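Local coordinates for protein REP-associated tyrosine transposase (Escherichia coli, PDB 4ER8) that binds REP hairpins and cleaves and recombines the bacterial interspersed mosaic elements that contain them, acting as a tyrosine transposase with an HUH motif, at residues N22-L35 / A52-W64. Numbering follows the deposited sequence.
With NI (nickel (II) ion), chain C.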
loop_
_atom_site.group_PDB
_atom_site.type_symbol
_atom_site.label_atom_id
_atom_site.label_comp_id
_atom_site.label_asym_id
_atom_site.label_seq_id
_atom_site.Cartn_x
_atom_site.Cartn_y
_atom_site.Cartn_z
ATOM N N ASN A 22 11.111 -2.449 -11.522
ATOM C CA ASN A 22 12.366 -3.221 -11.349
ATOM C C ASN A 22 12.417 -4.092 -10.056
ATOM O O ASN A 22 12.446 -3.584 -8.926
ATOM C CB ASN A 22 13.550 -2.222 -11.468
ATOM C CG ASN A 22 14.916 -2.813 -11.087
ATOM O OD1 ASN A 22 15.158 -4.028 -11.102
ATOM N ND2 ASN A 22 15.830 -1.911 -10.746
ATOM N N ARG A 23 12.431 -5.413 -10.258
ATOM C CA ARG A 23 12.398 -6.403 -9.184
ATOM C C ARG A 23 13.515 -6.236 -8.176
ATOM O O ARG A 23 13.281 -6.494 -7.007
ATOM C CB ARG A 23 12.509 -7.842 -9.722
ATOM C CG ARG A 23 11.691 -8.148 -10.927
ATOM C CD ARG A 23 11.628 -9.663 -11.198
ATOM N NE ARG A 23 10.871 -10.369 -10.164
ATOM C CZ ARG A 23 10.055 -11.412 -10.367
ATOM N NH1 ARG A 23 9.845 -11.898 -11.597
ATOM N NH2 ARG A 23 9.435 -11.976 -9.325
ATOM N N ARG A 24 14.725 -5.883 -8.623
ATOM C CA ARG A 24 15.893 -5.782 -7.721
ATOM C C ARG A 24 16.032 -4.384 -7.098
ATOM O O ARG A 24 17.020 -4.114 -6.408
ATOM C CB ARG A 24 17.236 -6.171 -8.422
ATOM C CG ARG A 24 17.320 -7.564 -9.034
ATOM C CD ARG A 24 17.215 -8.641 -7.973
ATOM N NE ARG A 24 16.402 -9.795 -8.394
ATOM C CZ ARG A 24 15.833 -10.676 -7.552
ATOM N NH1 ARG A 24 15.983 -10.551 -6.229
ATOM N NH2 ARG A 24 15.100 -11.688 -8.022
ATOM N N SER A 25 15.081 -3.485 -7.356
ATOM C CA SER A 25 15.136 -2.134 -6.778
ATOM C C SER A 25 14.967 -2.151 -5.269
ATOM O O SER A 25 14.382 -3.084 -4.723
ATOM C CB SER A 25 14.059 -1.267 -7.399
ATOM O OG SER A 25 14.096 0.049 -6.896
ATOM N N GLN A 26 15.500 -1.138 -4.588
ATOM C CA GLN A 26 15.294 -0.964 -3.127
ATOM C C GLN A 26 15.022 0.473 -2.848
ATOM O O GLN A 26 15.130 0.955 -1.705
ATOM C CB GLN A 26 16.504 -1.367 -2.319
ATOM C CG GLN A 26 16.893 -2.812 -2.478
ATOM C CD GLN A 26 17.675 -3.291 -1.294
ATOM O OE1 GLN A 26 18.251 -4.382 -1.317
ATOM N NE2 GLN A 26 17.677 -2.483 -0.219
ATOM N N LEU A 27 14.661 1.144 -3.927
ATOM C CA LEU A 27 14.336 2.513 -3.928
ATOM C C LEU A 27 13.229 2.930 -2.935
ATOM O O LEU A 27 13.311 4.001 -2.359
ATOM C CB LEU A 27 13.973 2.876 -5.356
ATOM C CG LEU A 27 13.624 4.344 -5.543
ATOM C CD1 LEU A 27 14.895 5.184 -5.843
ATOM C CD2 LEU A 27 12.629 4.447 -6.633
ATOM N N LEU A 28 12.182 2.132 -2.732
ATOM C CA LEU A 28 11.070 2.593 -1.881
ATOM C C LEU A 28 11.527 2.591 -0.418
ATOM O O LEU A 28 10.982 3.270 0.463
ATOM C CB LEU A 28 9.801 1.759 -2.077
ATOM C CG LEU A 28 9.066 1.788 -3.420
ATOM C CD1 LEU A 28 7.698 1.113 -3.320
ATOM C CD2 LEU A 28 8.926 3.211 -3.925
ATOM N N THR A 29 12.578 1.829 -0.191
ATOM C CA THR A 29 13.112 1.665 1.115
ATOM C C THR A 29 14.203 2.720 1.350
ATOM O O THR A 29 14.056 3.584 2.229
ATOM C CB THR A 29 13.531 0.215 1.270
ATOM O OG1 THR A 29 12.657 -0.376 2.236
ATOM C CG2 THR A 29 15.003 0.054 1.692
ATOM N N THR A 30 15.249 2.673 0.521
ATOM C CA THR A 30 16.342 3.634 0.542
ATOM C C THR A 30 15.791 5.066 0.626
ATOM O O THR A 30 16.146 5.825 1.538
ATOM C CB THR A 30 17.256 3.396 -0.690
ATOM O OG1 THR A 30 17.860 2.092 -0.573
ATOM C CG2 THR A 30 18.348 4.466 -0.827
ATOM N N GLN A 31 14.871 5.413 -0.270
ATOM C CA GLN A 31 14.266 6.733 -0.243
ATOM C C GLN A 31 12.947 6.741 0.489
ATOM O O GLN A 31 12.019 7.485 0.142
ATOM C CB GLN A 31 14.081 7.263 -1.654
ATOM C CG GLN A 31 15.385 7.532 -2.378
ATOM C CD GLN A 31 16.354 8.341 -1.534
ATOM O OE1 GLN A 31 17.536 7.998 -1.457
ATOM N NE2 GLN A 31 15.859 9.407 -0.878
ATOM N N TYR A 32 12.869 5.944 1.539
ATOM C CA TYR A 32 11.676 5.954 2.366
ATOM C C TYR A 32 11.110 7.366 2.603
ATOM O O TYR A 32 9.894 7.592 2.539
ATOM C CB TYR A 32 11.956 5.274 3.700
ATOM C CG TYR A 32 10.697 4.963 4.471
ATOM C CD1 TYR A 32 9.584 4.403 3.836
ATOM C CD2 TYR A 32 10.617 5.213 5.842
ATOM C CE1 TYR A 32 8.429 4.113 4.546
ATOM C CE2 TYR A 32 9.470 4.915 6.558
ATOM C CZ TYR A 32 8.378 4.371 5.906
ATOM O OH TYR A 32 7.248 4.080 6.620
ATOM N N GLN A 33 12.018 8.300 2.854
ATOM C CA GLN A 33 11.708 9.667 3.228
ATOM C C GLN A 33 10.981 10.430 2.151
ATOM O O GLN A 33 9.939 11.009 2.425
ATOM C CB GLN A 33 13.002 10.392 3.614
ATOM C CG GLN A 33 13.645 9.844 4.894
ATOM C CD GLN A 33 12.601 9.679 5.991
ATOM O OE1 GLN A 33 11.672 10.501 6.117
ATOM N NE2 GLN A 33 12.727 8.597 6.775
ATOM N N MET A 34 11.524 10.441 0.935
ATOM C CA MET A 34 10.826 11.069 -0.195
ATOM C C MET A 34 9.440 10.478 -0.321
ATOM O O MET A 34 8.471 11.221 -0.513
ATOM C CB MET A 34 11.548 10.850 -1.517
ATOM C CG MET A 34 12.674 11.829 -1.833
ATOM S SD MET A 34 14.062 10.859 -2.500
ATOM C CE MET A 34 15.279 12.149 -2.804
ATOM N N LEU A 35 9.340 9.148 -0.192
ATOM C CA LEU A 35 8.037 8.494 -0.291
ATOM C C LEU A 35 7.114 9.036 0.758
ATOM O O LEU A 35 6.078 9.619 0.434
ATOM C CB LEU A 35 8.133 6.983 -0.163
ATOM C CG LEU A 35 6.835 6.180 -0.339
ATOM C CD1 LEU A 35 6.308 6.184 -1.750
ATOM C CD2 LEU A 35 7.069 4.766 0.084
ATOM N N ALA A 52 -4.302 1.207 6.415
ATOM C CA ALA A 52 -3.030 0.544 6.591
ATOM C C ALA A 52 -2.098 0.683 5.389
ATOM O O ALA A 52 -2.544 0.943 4.279
ATOM C CB ALA A 52 -3.232 -0.912 6.937
ATOM N N TRP A 53 -0.800 0.486 5.615
ATOM C CA TRP A 53 0.134 0.581 4.525
ATOM C C TRP A 53 1.423 -0.179 4.868
ATOM O O TRP A 53 1.881 -0.076 5.994
ATOM C CB TRP A 53 0.407 2.066 4.302
ATOM C CG TRP A 53 0.903 2.490 2.965
ATOM C CD1 TRP A 53 1.901 1.914 2.222
ATOM C CD2 TRP A 53 0.475 3.652 2.239
ATOM N NE1 TRP A 53 2.083 2.636 1.054
ATOM C CE2 TRP A 53 1.233 3.715 1.061
ATOM C CE3 TRP A 53 -0.485 4.650 2.479
ATOM C CZ2 TRP A 53 1.055 4.734 0.115
ATOM C CZ3 TRP A 53 -0.668 5.650 1.544
ATOM C CH2 TRP A 53 0.085 5.687 0.374
ATOM N N VAL A 54 1.956 -0.982 3.938
ATOM C CA VAL A 54 3.365 -1.385 3.986
ATOM C C VAL A 54 4.121 -0.826 2.795
ATOM O O VAL A 54 3.588 -0.707 1.684
ATOM C CB VAL A 54 3.620 -2.874 3.796
ATOM C CG1 VAL A 54 3.764 -3.572 5.076
ATOM C CG2 VAL A 54 2.604 -3.498 2.855
ATOM N N VAL A 55 5.398 -0.574 3.016
ATOM C CA VAL A 55 6.307 -0.314 1.928
ATOM C C VAL A 55 7.364 -1.405 1.897
ATOM O O VAL A 55 8.011 -1.703 2.894
ATOM C CB VAL A 55 7.017 0.981 2.151
ATOM C CG1 VAL A 55 7.970 1.250 0.971
ATOM C CG2 VAL A 55 5.989 2.096 2.368
ATOM N N LEU A 56 7.556 -1.988 0.737
ATOM C CA LEU A 56 8.607 -2.948 0.623
ATOM C C LEU A 56 9.678 -2.249 -0.185
ATOM O O LEU A 56 9.457 -1.100 -0.614
ATOM C CB LEU A 56 8.090 -4.266 0.044
ATOM C CG LEU A 56 7.250 -4.839 1.206
ATOM C CD1 LEU A 56 5.748 -4.744 0.956
ATOM C CD2 LEU A 56 7.651 -6.245 1.603
ATOM N N PRO A 57 10.853 -2.881 -0.353
ATOM C CA PRO A 57 11.868 -2.149 -1.098
ATOM C C PRO A 57 11.398 -1.837 -2.496
ATOM O O PRO A 57 11.692 -0.757 -2.999
ATOM C CB PRO A 57 13.048 -3.117 -1.140
ATOM C CG PRO A 57 12.769 -4.119 -0.028
ATOM C CD PRO A 57 11.290 -4.238 0.015
ATOM N N GLU A 58 10.621 -2.735 -3.101
ATOM C CA GLU A 58 10.201 -2.550 -4.507
ATOM C C GLU A 58 8.701 -2.551 -4.837
ATOM O O GLU A 58 8.357 -2.643 -6.011
ATOM C CB GLU A 58 10.900 -3.570 -5.419
ATOM C CG GLU A 58 10.950 -4.992 -4.846
ATOM C CD GLU A 58 9.594 -5.508 -4.441
ATOM O OE1 GLU A 58 9.321 -5.613 -3.226
ATOM O OE2 GLU A 58 8.788 -5.810 -5.331
ATOM N N HIS A 59 7.819 -2.450 -3.845
ATOM C CA HIS A 59 6.370 -2.360 -4.071
ATOM C C HIS A 59 5.707 -2.073 -2.750
ATOM O O HIS A 59 6.357 -2.127 -1.699
ATOM C CB HIS A 59 5.810 -3.662 -4.682
ATOM C CG HIS A 59 5.606 -4.790 -3.711
ATOM N ND1 HIS A 59 6.649 -5.471 -3.114
ATOM C CD2 HIS A 59 4.471 -5.412 -3.297
ATOM C CE1 HIS A 59 6.161 -6.451 -2.363
ATOM N NE2 HIS A 59 4.839 -6.423 -2.442
ATOM N N MET A 60 4.422 -1.767 -2.781
ATOM C CA MET A 60 3.733 -1.474 -1.564
ATOM C C MET A 60 2.307 -1.924 -1.720
ATOM O O MET A 60 1.818 -2.050 -2.850
ATOM C CB MET A 60 3.839 0.017 -1.226
ATOM C CG MET A 60 3.173 1.017 -2.149
ATOM S SD MET A 60 3.921 2.719 -1.982
ATOM C CE MET A 60 3.073 3.565 -3.258
ATOM N N HIS A 61 1.655 -2.194 -0.592
ATOM C CA HIS A 61 0.248 -2.506 -0.536
ATOM C C HIS A 61 -0.370 -1.589 0.472
ATOM O O HIS A 61 0.263 -1.290 1.489
ATOM C CB HIS A 61 0.061 -3.903 -0.005
ATOM C CG HIS A 61 0.766 -4.952 -0.785
ATOM N ND1 HIS A 61 0.269 -5.460 -1.969
ATOM C CD2 HIS A 61 1.915 -5.621 -0.542
ATOM C CE1 HIS A 61 1.098 -6.378 -2.438
ATOM N NE2 HIS A 61 2.097 -6.507 -1.584
ATOM N N CYS A 62 -1.606 -1.162 0.256
ATOM C CA CYS A 62 -2.228 -0.340 1.298
ATOM C C CYS A 62 -3.764 -0.316 1.266
ATOM O O CYS A 62 -4.382 -0.777 0.314
ATOM C CB CYS A 62 -1.652 1.058 1.233
ATOM S SG CYS A 62 -2.172 1.879 -0.243
ATOM N N ILE A 63 -4.372 0.201 2.329
ATOM C CA ILE A 63 -5.837 0.399 2.399
ATOM C C ILE A 63 -6.245 1.847 2.706
ATOM O O ILE A 63 -5.752 2.429 3.684
ATOM C CB ILE A 63 -6.463 -0.489 3.451
ATOM C CG1 ILE A 63 -6.169 -1.962 3.148
ATOM C CG2 ILE A 63 -7.942 -0.268 3.463
ATOM C CD1 ILE A 63 -6.416 -2.931 4.340
ATOM N N TRP A 64 -7.121 2.415 1.877
ATOM C CA TRP A 64 -7.607 3.803 2.078
ATOM C C TRP A 64 -9.101 3.865 2.250
ATOM O O TRP A 64 -9.842 3.010 1.760
ATOM C CB TRP A 64 -7.357 4.725 0.876
ATOM C CG TRP A 64 -5.973 4.890 0.422
ATOM C CD1 TRP A 64 -4.849 4.553 1.091
ATOM C CD2 TRP A 64 -5.554 5.507 -0.803
ATOM N NE1 TRP A 64 -3.743 4.863 0.328
ATOM C CE2 TRP A 64 -4.154 5.471 -0.829
ATOM C CE3 TRP A 64 -6.234 6.074 -1.882
ATOM C CZ2 TRP A 64 -3.401 5.969 -1.916
ATOM C CZ3 TRP A 64 -5.485 6.572 -2.974
ATOM C CH2 TRP A 64 -4.088 6.509 -2.976
HETATM NI NI NI C . 3.589 -7.836 -1.546
#
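Leu28 and Pro57 supply the one hydrogen bond that joins the short helix 27-30 to the turn of a beta hairpin: Leu28 N donates to Pro57 O over 2.9 Å, with the donor tilted 17° from the carbonyl plane. Apolar packing continues from there. Val55 CG1 packs on Leu28 CB (3.6 Å), Val55 CG2 meets the edge of the Tyr32 ring at CE1 (3.8 Å), and Leu35 CD2 reaches both methyls tip to tip. Leu28 CD1 lies over the backbone of His59, 4.3 Å from Met60 SD. Thr29 CB rests on Pro57 CA, 3.7 Å away.

Glu58 sets its CG 3.5 Å from Arg23 O, against the turn 22-25. Its chi1 of 43° and a second bend at chi2 serve a bond inside the hairpin: His59 ND1 donates to Glu58 OE1 (2.7 Å), on the carboxylate's syn side and nearly in the imidazole plane. Together with the bond from His59 NE2 to nickel (2.1 Å), it holds the ring in its orientation; Arg162 forms a salt bridge with Glu58 OE2. His59 and His61 are the histidines of the HUH motif, and Asn119, His123 and Glu161 complete the site.

Thus helices 27-30 and 32-45 pack against hairpin 49-65 on the Val55 and Met60 side, while Val54 and Leu56 face helix 106-122.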